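Side-chain contacts in predicted metal-dependent hydrolase of the TIM-barrel fold (Lactobacillus casei, PDB 2QPX), which is of unconfirmed function but binds two zinc ions and is probably a metal-dependent hydrolase of the amidohydrolase type: residues A[191-194]-A[195-198]; A[146-149]-A[150-153]; A[266-269]-A[270-273]. All coordinates share one frame; numbering follows the deposited sequence.

Contact 1 of 3, residues A[191-194]-A[195-198]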
loop_
_atom_site.group_PDB
_atom_site.type_symbol
_atom_site.label_atom_id
_atom_site.label_comp_id
_atom_site.label_asym_id
_atom_site.label_seq_id
_atom_site.Cartn_x
_atom_site.Cartn_y
_atom_site.Cartn_z
ATOM N N ASP A 191 36.706 3.183 11.380
ATOM C CA ASP A 191 37.716 2.282 11.941
ATOM C C ASP A 191 37.217 0.848 11.920
ATOM O O ASP A 191 37.980 -0.048 11.587
ATOM C CB ASP A 191 38.068 2.680 13.393
ATOM C CG ASP A 191 38.780 3.999 13.485
ATOM O OD1 ASP A 191 39.341 4.464 12.469
ATOM O OD2 ASP A 191 38.826 4.574 14.619
ATOM N N THR A 192 35.977 0.611 12.337
ATOM C CA THR A 192 35.383 -0.741 12.354
ATOM C C THR A 192 35.396 -1.334 10.931
ATOM O O THR A 192 35.763 -2.519 10.721
ATOM C CB THR A 192 34.022 -0.743 12.969
ATOM O OG1 THR A 192 34.168 -0.391 14.340
ATOM C CG2 THR A 192 33.317 -2.098 12.850
ATOM N N TRP A 193 35.025 -0.497 9.965
ATOM C CA TRP A 193 35.049 -0.884 8.548
ATOM C C TRP A 193 36.434 -1.266 8.080
ATOM O O TRP A 193 36.635 -2.388 7.547
ATOM C CB TRP A 193 34.461 0.272 7.732
ATOM C CG TRP A 193 34.423 0.123 6.255
ATOM C CD1 TRP A 193 34.329 -1.039 5.532
ATOM C CD2 TRP A 193 34.453 1.189 5.304
ATOM N NE1 TRP A 193 34.290 -0.750 4.189
ATOM C CE2 TRP A 193 34.361 0.606 4.014
ATOM C CE3 TRP A 193 34.556 2.582 5.409
ATOM C CZ2 TRP A 193 34.337 1.366 2.842
ATOM C CZ3 TRP A 193 34.549 3.346 4.234
ATOM C CH2 TRP A 193 34.450 2.733 2.959
ATOM N N LYS A 194 37.381 -0.386 8.302
ATOM C CA LYS A 194 38.784 -0.623 7.968
ATOM C C LYS A 194 39.294 -1.956 8.570
ATOM O O LYS A 194 39.876 -2.832 7.859
ATOM C CB LYS A 194 39.623 0.606 8.353
ATOM C CG LYS A 194 41.114 0.493 8.114
ATOM C CD LYS A 194 41.449 0.181 6.682
ATOM C CE LYS A 194 41.648 1.358 5.856
ATOM N NZ LYS A 194 42.605 1.033 4.709
ATOM N N HIS A 195 39.000 -2.188 9.839
ATOM C CA HIS A 195 39.483 -3.376 10.548
ATOM C C HIS A 195 38.758 -4.672 10.154
ATOM O O HIS A 195 39.274 -5.776 10.395
ATOM C CB HIS A 195 39.326 -3.221 12.073
ATOM C CG HIS A 195 40.115 -2.106 12.671
ATOM N ND1 HIS A 195 39.746 -1.495 13.864
ATOM C CD2 HIS A 195 41.218 -1.461 12.235
ATOM C CE1 HIS A 195 40.611 -0.534 14.138
ATOM N NE2 HIS A 195 41.508 -0.487 13.164
ATOM N N SER A 196 37.573 -4.570 9.581
ATOM C CA SER A 196 36.759 -5.731 9.244
ATOM C C SER A 196 37.326 -6.496 8.031
ATOM O O SER A 196 36.990 -7.629 7.818
ATOM C CB SER A 196 35.328 -5.320 8.911
ATOM O OG SER A 196 35.286 -4.673 7.634
ATOM N N GLY A 197 38.148 -5.847 7.232
ATOM C CA GLY A 197 38.631 -6.435 6.001
ATOM C C GLY A 197 37.626 -6.476 4.855
ATOM O O GLY A 197 37.989 -6.898 3.769
ATOM N N GLU A 198 36.372 -6.081 5.087
ATOM C CA GLU A 198 35.349 -6.104 4.058
ATOM C C GLU A 198 35.374 -4.796 3.284
ATOM O O GLU A 198 35.321 -3.732 3.877
ATOM C CB GLU A 198 33.977 -6.291 4.698
ATOM C CG GLU A 198 33.808 -7.581 5.522
ATOM C CD GLU A 198 33.925 -8.851 4.682
ATOM O OE1 GLU A 198 33.531 -8.838 3.493
ATOM O OE2 GLU A 198 34.410 -9.871 5.217
HETATM O O HOH W 1 37.829 -3.188 5.132
#
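S196 and W193 meet where the chain leaves helix 183-196, in an ST turn that starts at S196, its OG accepting from the backbone N of E198. Followed outward, S196 CB first passes T192 O at 3.4 Å. Its torsion (chi1 73°) then sets OG between its own backbone N and carbonyl carbon, where it can reach back over one turn and donate to W193 O at 2.7 Å. The same OG receives E198 N at 3.1 Å, a nearly straight bond of 164° that defines the ST turn. A serine suits this place because one short hydroxyl both donates to the helix and receives an N-H of the chain leaving it. W193 O also takes the backbone N of S196, which stands well above the carbonyl plane, and a water that lies within bonding distance of E198 O as well.

Between S196 and E198, G197 adopts positive phi, which glycine tolerates easily, and the chain turns out of the helix. The indole of W193 is buried against E135 and M138 of helix 130-138, and K194 NZ bonds to M138 O, so these two side chains join the helix to that neighbour; W193 NE1 donates instead to K199 O in the departing chain. One turn back from the serine, H195 N binds D191 O, and the imidazole lays one face over that same oxygen, which sits 3.1 Å above the H195 ring plane and toward its rim.

Contact 2 of 3, residues A[146-149]-A[150-153]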
loop_
_atom_site.group_PDB
_atom_site.type_symbol
_atom_site.label_atom_id
_atom_site.label_comp_id
_atom_site.label_asym_id
_atom_site.label_seq_id
_atom_site.Cartn_x
_atom_site.Cartn_y
_atom_site.Cartn_z
ATOM N N ALA A 146 42.143 11.457 6.951
ATOM C CA ALA A 146 42.811 11.444 5.634
ATOM C C ALA A 146 41.855 10.869 4.588
ATOM O O ALA A 146 41.818 11.354 3.453
ATOM C CB ALA A 146 44.082 10.613 5.667
ATOM N N TRP A 147 41.104 9.839 4.959
ATOM C CA TRP A 147 40.094 9.268 4.054
ATOM C C TRP A 147 39.034 10.320 3.687
ATOM O O TRP A 147 38.719 10.536 2.503
ATOM C CB TRP A 147 39.414 8.079 4.696
ATOM C CG TRP A 147 38.167 7.673 3.951
ATOM C CD1 TRP A 147 38.105 6.962 2.792
ATOM C CD2 TRP A 147 36.822 7.993 4.307
ATOM N NE1 TRP A 147 36.800 6.818 2.378
ATOM C CE2 TRP A 147 35.985 7.424 3.310
ATOM C CE3 TRP A 147 36.230 8.689 5.372
ATOM C CZ2 TRP A 147 34.623 7.569 3.331
ATOM C CZ3 TRP A 147 34.873 8.818 5.408
ATOM C CH2 TRP A 147 34.070 8.265 4.373
ATOM N N TRP A 148 38.487 10.992 4.699
ATOM C CA TRP A 148 37.452 11.997 4.472
ATOM C C TRP A 148 37.963 13.149 3.604
ATOM O O TRP A 148 37.258 13.628 2.694
ATOM C CB TRP A 148 36.907 12.534 5.799
ATOM C CG TRP A 148 35.865 13.576 5.582
ATOM C CD1 TRP A 148 35.965 14.906 5.841
ATOM C CD2 TRP A 148 34.572 13.381 4.988
ATOM N NE1 TRP A 148 34.814 15.549 5.473
ATOM C CE2 TRP A 148 33.951 14.641 4.926
ATOM C CE3 TRP A 148 33.898 12.268 4.485
ATOM C CZ2 TRP A 148 32.654 14.805 4.425
ATOM C CZ3 TRP A 148 32.626 12.425 3.999
ATOM C CH2 TRP A 148 32.023 13.687 3.943
ATOM N N GLN A 149 39.179 13.604 3.857
ATOM C CA GLN A 149 39.731 14.681 3.026
ATOM C C GLN A 149 39.813 14.265 1.552
ATOM O O GLN A 149 39.397 15.012 0.661
ATOM C CB GLN A 149 41.104 15.140 3.548
ATOM C CG GLN A 149 41.725 16.210 2.681
ATOM C CD GLN A 149 43.061 16.663 3.225
ATOM O OE1 GLN A 149 44.111 16.207 2.774
ATOM N NE2 GLN A 149 43.027 17.526 4.222
ATOM N N ALA A 150 40.326 13.062 1.315
ATOM C CA ALA A 150 40.516 12.584 -0.050
ATOM C C ALA A 150 39.159 12.369 -0.751
ATOM O O ALA A 150 38.963 12.768 -1.905
ATOM C CB ALA A 150 41.329 11.305 -0.066
ATOM N N PHE A 151 38.247 11.731 -0.036
ATOM C CA PHE A 151 36.941 11.397 -0.599
ATOM C C PHE A 151 36.139 12.668 -0.839
ATOM O O PHE A 151 35.571 12.843 -1.921
ATOM C CB PHE A 151 36.203 10.414 0.314
ATOM C CG PHE A 151 34.743 10.230 -0.027
ATOM C CD1 PHE A 151 34.369 9.602 -1.203
ATOM C CD2 PHE A 151 33.753 10.774 0.761
ATOM C CE1 PHE A 151 33.002 9.474 -1.529
ATOM C CE2 PHE A 151 32.393 10.638 0.432
ATOM C CZ PHE A 151 32.033 9.970 -0.699
ATOM N N SER A 152 36.070 13.547 0.165
ATOM C CA SER A 152 35.310 14.772 -0.005
ATOM C C SER A 152 35.884 15.628 -1.140
ATOM O O SER A 152 35.144 16.285 -1.876
ATOM C CB SER A 152 35.210 15.561 1.343
ATOM O OG SER A 152 36.462 16.001 1.778
ATOM N N ASN A 153 37.204 15.696 -1.264
ATOM C CA ASN A 153 37.784 16.427 -2.411
ATOM C C ASN A 153 37.315 15.829 -3.758
ATOM O O ASN A 153 36.991 16.563 -4.680
ATOM C CB ASN A 153 39.309 16.432 -2.366
ATOM C CG ASN A 153 39.868 17.414 -1.344
ATOM O OD1 ASN A 153 39.167 18.311 -0.865
ATOM N ND2 ASN A 153 41.161 17.255 -1.031
#
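W148 O receives two bonds from S152, one turn further along helix 144-156: the backbone N at 2.8 Å and the hydroxyl OG at 2.7 Å, arriving from opposite faces of the carbonyl plane. Serine is apt here, since a chi1 of 65° folds OG back onto the helix and satisfies a buried hydroxyl within its own turn. The regular bonds from F151 N to W147 O and from N153 N to Q149 O continue the ladder.

Outward from this polar core, S152 CB rests over one face of the W148 indole in a CH-pi contact, 4.2 Å from the centroid of the five-membered ring. Elsewhere on the same indole, CZ3 of W148 meets F151 CD2 at 3.8 Å, coming in at the edge of the phenyl ring. W147 and F151 lie side by side with planes only 2° apart, but are slid so far that they barely overlap. Without the indole, as with an alanine at W148, S152 CB and the phenyl edge of F151 would probably lose their aromatic partner and a gap would open toward Y209, whose ring meets the indole edge-to-face.

The cluster of three aromatic rings packs against helices 130-138 and 204-221, and W147 NE1 donates to A134 O. The chemistry is thus divided: S152 spends its hydroxyl within the helix and W147 its N-H on a neighbouring helix, while broad carbon surfaces join the helices.

Contact 3 of 3, residues A[266-269]-A[270-273]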
loop_
_atom_site.group_PDB
_atom_site.type_symbol
_atom_site.label_atom_id
_atom_site.label_comp_id
_atom_site.label_asym_id
_atom_site.label_seq_id
_atom_site.Cartn_x
_atom_site.Cartn_y
_atom_site.Cartn_z
ATOM N N TYR A 266 8.773 1.943 -5.929
ATOM C CA TYR A 266 7.871 0.789 -5.672
ATOM C C TYR A 266 8.380 -0.112 -4.549
ATOM O O TYR A 266 9.564 -0.510 -4.576
ATOM C CB TYR A 266 7.767 -0.010 -6.953
ATOM C CG TYR A 266 6.853 -1.241 -6.911
ATOM C CD1 TYR A 266 7.344 -2.475 -6.493
ATOM C CD2 TYR A 266 5.530 -1.161 -7.274
ATOM C CE1 TYR A 266 6.515 -3.592 -6.432
ATOM C CE2 TYR A 266 4.698 -2.274 -7.261
ATOM C CZ TYR A 266 5.200 -3.483 -6.841
ATOM O OH TYR A 266 4.382 -4.588 -6.829
ATOM N N PRO A 267 7.506 -0.518 -3.592
ATOM C CA PRO A 267 6.060 -0.315 -3.520
ATOM C C PRO A 267 5.600 0.987 -2.884
ATOM O O PRO A 267 4.430 1.112 -2.595
ATOM C CB PRO A 267 5.603 -1.529 -2.690
ATOM C CG PRO A 267 6.663 -1.646 -1.754
ATOM C CD PRO A 267 7.950 -1.422 -2.535
ATOM N N TYR A 268 6.546 1.925 -2.696
ATOM C CA TYR A 268 6.316 3.177 -1.962
ATOM C C TYR A 268 6.195 4.381 -2.892
ATOM O O TYR A 268 6.515 5.514 -2.538
ATOM C CB TYR A 268 7.442 3.401 -0.984
ATOM C CG TYR A 268 7.728 2.254 -0.055
ATOM C CD1 TYR A 268 6.855 1.910 0.951
ATOM C CD2 TYR A 268 8.918 1.552 -0.164
ATOM C CE1 TYR A 268 7.128 0.867 1.820
ATOM C CE2 TYR A 268 9.214 0.486 0.724
ATOM C CZ TYR A 268 8.301 0.153 1.691
ATOM O OH TYR A 268 8.572 -0.887 2.565
ATOM N N HIS A 269 5.696 4.132 -4.092
ATOM C CA HIS A 269 5.479 5.191 -5.072
ATOM C C HIS A 269 4.404 6.215 -4.675
ATOM O O HIS A 269 4.572 7.392 -5.005
ATOM C CB HIS A 269 5.241 4.576 -6.454
ATOM C CG HIS A 269 4.172 3.547 -6.455
ATOM N ND1 HIS A 269 4.364 2.281 -5.945
ATOM C CD2 HIS A 269 2.852 3.640 -6.777
ATOM C CE1 HIS A 269 3.209 1.628 -5.991
ATOM N NE2 HIS A 269 2.282 2.428 -6.515
ATOM N N ARG A 270 3.363 5.838 -3.934
ATOM C CA ARG A 270 2.410 6.846 -3.445
ATOM C C ARG A 270 3.116 7.758 -2.437
ATOM O O ARG A 270 2.879 8.940 -2.368
ATOM C CB ARG A 270 1.154 6.228 -2.811
ATOM C CG ARG A 270 0.103 5.740 -3.811
ATOM C CD ARG A 270 -1.156 5.137 -3.126
ATOM N NE ARG A 270 -2.299 5.023 -4.067
ATOM C CZ ARG A 270 -3.277 4.124 -3.988
ATOM N NH1 ARG A 270 -3.234 3.137 -3.100
ATOM N NH2 ARG A 270 -4.281 4.172 -4.843
ATOM N N GLU A 271 3.983 7.184 -1.632
ATOM C CA GLU A 271 4.716 7.954 -0.633
ATOM C C GLU A 271 5.647 8.935 -1.333
ATOM O O GLU A 271 5.730 10.104 -0.937
ATOM C CB GLU A 271 5.470 7.025 0.347
ATOM C CG GLU A 271 4.617 6.235 1.335
ATOM C CD GLU A 271 3.937 5.002 0.788
ATOM O OE1 GLU A 271 4.064 4.643 -0.390
ATOM O OE2 GLU A 271 3.228 4.362 1.609
ATOM N N ALA A 272 6.357 8.476 -2.362
ATOM C CA ALA A 272 7.260 9.333 -3.111
ATOM C C ALA A 272 6.514 10.489 -3.768
ATOM O O ALA A 272 6.966 11.603 -3.701
ATOM C CB ALA A 272 8.012 8.513 -4.190
ATOM N N GLY A 273 5.361 10.224 -4.377
ATOM C CA GLY A 273 4.576 11.271 -5.018
ATOM C C GLY A 273 4.025 12.272 -4.025
ATOM O O GLY A 273 3.997 13.479 -4.296
HETATM O O HOH W 2 2.625 3.234 -2.683
#
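E271 folds back toward Y268 at the N terminus of helix 269-278; Y268, the N-cap, ends the loop that follows strand 260-264 of the TIM barrel. The carboxylate atom OE1 of E271 comes 3.1 Å from Y268 CA and lies near the plane of the tyrosine ring, at its edge. A bend at chi2 (79°) brings it there; an extended chain would probably carry the carboxylate away from the helix start. Ring and carboxylate planes stand steeply to one another, 81° apart.

One water gathers the first turn. It donates to P267 O at 2.8 Å and to E271 OE1 at 3.1 Å, and accepts from R270 N at 3.0 Å, so a first-turn N-H is satisfied through solvent. Glutamate suits the site: it supplies an acceptor for this water, and its negative charge near the helix N terminus is probably favourable. The same water sits over the centre of one face of the H269 imidazole. The helix itself begins with A272 N bonding Y268 O and G273 N bonding H269 O.

Further out, Y268 OH bonds to M238 O, and H269 NE2 to E303 of the same chain. R270 leaves the helix extended, its NE in a salt bridge with E306 of the same chain and its NH1 in another with E303 of the third subunit, while Y266 OH bonds to E306 of the second subunit. The loop and the first turn of the helix thus lie at the subunit interface, only a few residues beyond the zinc ligand H264. P267, which follows a cis peptide bond, places its CG over the centre of one face of the Y268 ring, 4.0 Å above the plane.

From the N terminus, contact 2 comes first, within helix 144-156, then contact 1 at the end of helix 183-196, and last contact 3, spanning the loop after strand 260-264 and the start of helix 269-278. Each is local, between residues about a turn apart, so none closes a long loop, and the three follow in series without nesting or crossing. Contacts 1 and 2 lie on the same side of the chain's centre, their centres about 17 Å apart; helix 130-138 packs against both, and W147 also meets F190 of helix 183-196. Contact 3 is far from them, its centre about 35 Å from contact 1 and about 34 Å from contact 2, near the zinc site and the subunit interface.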